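Local coordinates for pyridoxamine 5-phosphate-dependent dehydrase (PDB 3B8X), which catalyses removal of the C3'-hydroxyl group from GDP-4-keto-6-deoxy-D-mannose, a pyridoxal phosphate-dependent step in the biosynthesis of L-colitose for the O-antigen, at residues D284-K287 with D288-Y291. The protein carries 1 engineered substitution. Residues are numbered along the deposited sequence; the frame is centred on the assembly and turned at random.
Sequences DKFK and DHPY
The side chains of Phe286 and His289 run alongside each other. Their rings are nearly parallel, with planes at 15°, but offset with little overlap. Phe286 CD2 meets His289 CD2 at 3.5 Å. His289 CG is anti to the backbone N (chi1 -160°), which turns the imidazole alongside the phenyl ring. The backbone here is a type I beta turn from Phe286 to His289, closed by His289 N donating to Phe286 O at 3.1 Å. This turn carries the chain from helix 255-286 toward strand 292-293, an outer strand of the antiparallel sheet. Tyr291 N donates to His289 ND1 at 3.1 Å, nearly straight (168°) though tilted somewhat from the ring plane. His289 NE2 donates to Leu389 O near the C-terminus. Together these two bonds should hold the ring's rotation. His289 CE1 sits 3.3 Å above the middle of the Tyr291 ring. Arg386 of helix 379-388 touches both Phe286 and His289. On the exposed side, the poorly ordered Lys287, as modelled, bends at chi2 and chi4 back toward the helix. Its NZ forms a salt bridge with Asp284 OD1 at 2.7 Å, on the anti side, and also bonds to Asp284 O. A water accepts from Asp288 N at 2.8 Å and donates weakly to that same carbonyl oxygen.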
ATOM      1  N   ASP B 284      28.165  28.001   5.143  1.00 22.51           N
ATOM      2  CA  ASP B 284      29.235  28.905   5.514  1.00 17.84           C
ATOM      3  C   ASP B 284      30.448  28.060   5.888  1.00 22.88           C
ATOM      4  O   ASP B 284      31.598  28.377   5.578  1.00 15.16           O
ATOM      5  CB  ASP B 284      28.804  29.774   6.685  1.00 20.00           C
ATOM      6  CG  ASP B 284      29.974  30.363   7.428  1.00 47.82           C
ATOM      7  OD1 ASP B 284      30.829  31.002   6.770  1.00 47.91           O
ATOM      8  OD2 ASP B 284      30.052  30.182   8.661  1.00 99.89           O
ATOM      9  N   LYS B 285      30.199  26.927   6.515  1.00 18.01           N
ATOM     10  CA  LYS B 285      31.324  26.087   6.880  1.00 11.08           C
ATOM     11  C   LYS B 285      32.023  25.257   5.788  1.00 19.88           C
ATOM     12  O   LYS B 285      33.194  24.863   5.939  1.00 12.85           O
ATOM     13  CB  LYS B 285      30.894  25.170   8.022  1.00 21.58           C
ATOM     14  CG  LYS B 285      30.747  25.907   9.301  1.00 26.50           C
ATOM     15  CD  LYS B 285      31.755  25.298  10.229  1.00 27.78           C
ATOM     16  CE  LYS B 285      32.666  26.329  10.824  1.00 75.44           C
ATOM     17  NZ  LYS B 285      33.517  25.606  11.801  1.00 38.88           N
ATOM     18  N   PHE B 286      31.276  24.898   4.747  1.00 14.39           N
ATOM     19  CA  PHE B 286      31.807  24.070   3.680  1.00 31.49           C
ATOM     20  C   PHE B 286      31.912  24.809   2.349  1.00 24.79           C
ATOM     21  O   PHE B 286      32.172  24.187   1.312  1.00 25.25           O
ATOM     22  CB  PHE B 286      30.884  22.856   3.509  1.00 19.55           C
ATOM     23  CG  PHE B 286      31.065  21.804   4.569  1.00 18.65           C
ATOM     24  CD1 PHE B 286      30.347  21.873   5.750  1.00 11.04           C
ATOM     25  CD2 PHE B 286      31.978  20.772   4.397  1.00 18.76           C
ATOM     26  CE1 PHE B 286      30.511  20.908   6.720  1.00  6.70           C
ATOM     27  CE2 PHE B 286      32.171  19.818   5.394  1.00 11.93           C
ATOM     28  CZ  PHE B 286      31.430  19.888   6.543  1.00 14.17           C
ATOM     29  N   LYS B 287      31.669  26.115   2.355  1.00 31.30           N
ATOM     30  CA  LYS B 287      31.661  26.835   1.084  1.00 99.89           C
ATOM     31  C   LYS B 287      32.896  26.760   0.190  1.00 99.89           C
ATOM     32  O   LYS B 287      32.778  26.618  -1.039  1.00 41.83           O
ATOM     33  CB  LYS B 287      30.939  28.189   1.117  1.00 74.19           C
ATOM     34  CG  LYS B 287      31.790  29.353   1.564  1.00 40.40           C
ATOM     35  CD  LYS B 287      31.319  29.879   2.922  1.00 99.89           C
ATOM     36  CE  LYS B 287      32.175  31.051   3.412  1.00 99.89           C
ATOM     37  NZ  LYS B 287      32.687  30.954   4.827  1.00 41.03           N
ATOM     38  N   ASP B 288      34.078  26.781   0.801  1.00 26.56           N
ATOM     39  CA  ASP B 288      35.283  26.661  -0.002  1.00 53.65           C
ATOM     40  C   ASP B 288      35.963  25.340   0.289  1.00 22.39           C
ATOM     41  O   ASP B 288      37.181  25.254   0.400  1.00 34.38           O
ATOM     42  CB  ASP B 288      36.233  27.818   0.275  1.00 99.89           C
ATOM     43  CG  ASP B 288      35.775  29.100  -0.374  1.00 99.89           C
ATOM     44  OD1 ASP B 288      35.720  29.139  -1.629  1.00 99.89           O
ATOM     45  OD2 ASP B 288      35.460  30.047   0.388  1.00 65.10           O
ATOM     46  N   HIS B 289      35.179  24.298   0.441  1.00 14.25           N
ATOM     47  CA  HIS B 289      35.808  23.059   0.771  1.00 12.74           C
ATOM     48  C   HIS B 289      36.754  22.692  -0.350  1.00 16.47           C
ATOM     49  O   HIS B 289      36.437  22.898  -1.539  1.00 19.71           O
ATOM     50  CB  HIS B 289      34.777  21.976   1.058  1.00  9.24           C
ATOM     51  CG  HIS B 289      35.327  20.836   1.850  1.00  6.41           C
ATOM     52  ND1 HIS B 289      36.120  19.868   1.282  1.00 17.22           N
ATOM     53  CD2 HIS B 289      35.265  20.551   3.171  1.00 21.06           C
ATOM     54  CE1 HIS B 289      36.478  19.003   2.213  1.00 15.42           C
ATOM     55  NE2 HIS B 289      35.980  19.397   3.368  1.00  9.50           N
ATOM     56  N   PRO B 290      37.939  22.209   0.030  1.00 18.43           N
ATOM     57  CA  PRO B 290      38.975  21.864  -0.940  1.00  9.20           C
ATOM     58  C   PRO B 290      38.649  20.646  -1.771  1.00 29.22           C
ATOM     59  O   PRO B 290      39.236  20.472  -2.821  1.00 26.35           O
ATOM     60  CB  PRO B 290      40.203  21.546  -0.070  1.00 21.60           C
ATOM     61  CG  PRO B 290      39.603  21.063   1.218  1.00 22.88           C
ATOM     62  CD  PRO B 290      38.423  22.007   1.411  1.00 21.51           C
ATOM     63  N   TYR B 291      37.782  19.761  -1.302  1.00 23.84           N
ATOM     64  CA  TYR B 291      37.509  18.584  -2.126  1.00 12.00           C
ATOM     65  C   TYR B 291      36.058  18.140  -2.212  1.00 15.34           C
ATOM     66  O   TYR B 291      35.764  17.066  -2.760  1.00 17.29           O
ATOM     67  CB  TYR B 291      38.429  17.408  -1.772  1.00 33.34           C
ATOM     68  CG  TYR B 291      38.339  16.939  -0.336  1.00 34.97           C
ATOM     69  CD1 TYR B 291      37.311  16.091   0.083  1.00 22.01           C
ATOM     70  CD2 TYR B 291      39.313  17.310   0.587  1.00 15.72           C
ATOM     71  CE1 TYR B 291      37.268  15.596   1.399  1.00 17.15           C
ATOM     72  CE2 TYR B 291      39.245  16.871   1.925  1.00 10.67           C
ATOM     73  CZ  TYR B 291      38.253  15.991   2.302  1.00  7.93           C
ATOM     74  OH  TYR B 291      38.205  15.577   3.607  1.00 14.86           O
TER
HETATM   75  O   HOH W   1      34.139  27.339   3.494  1.00 38.80           O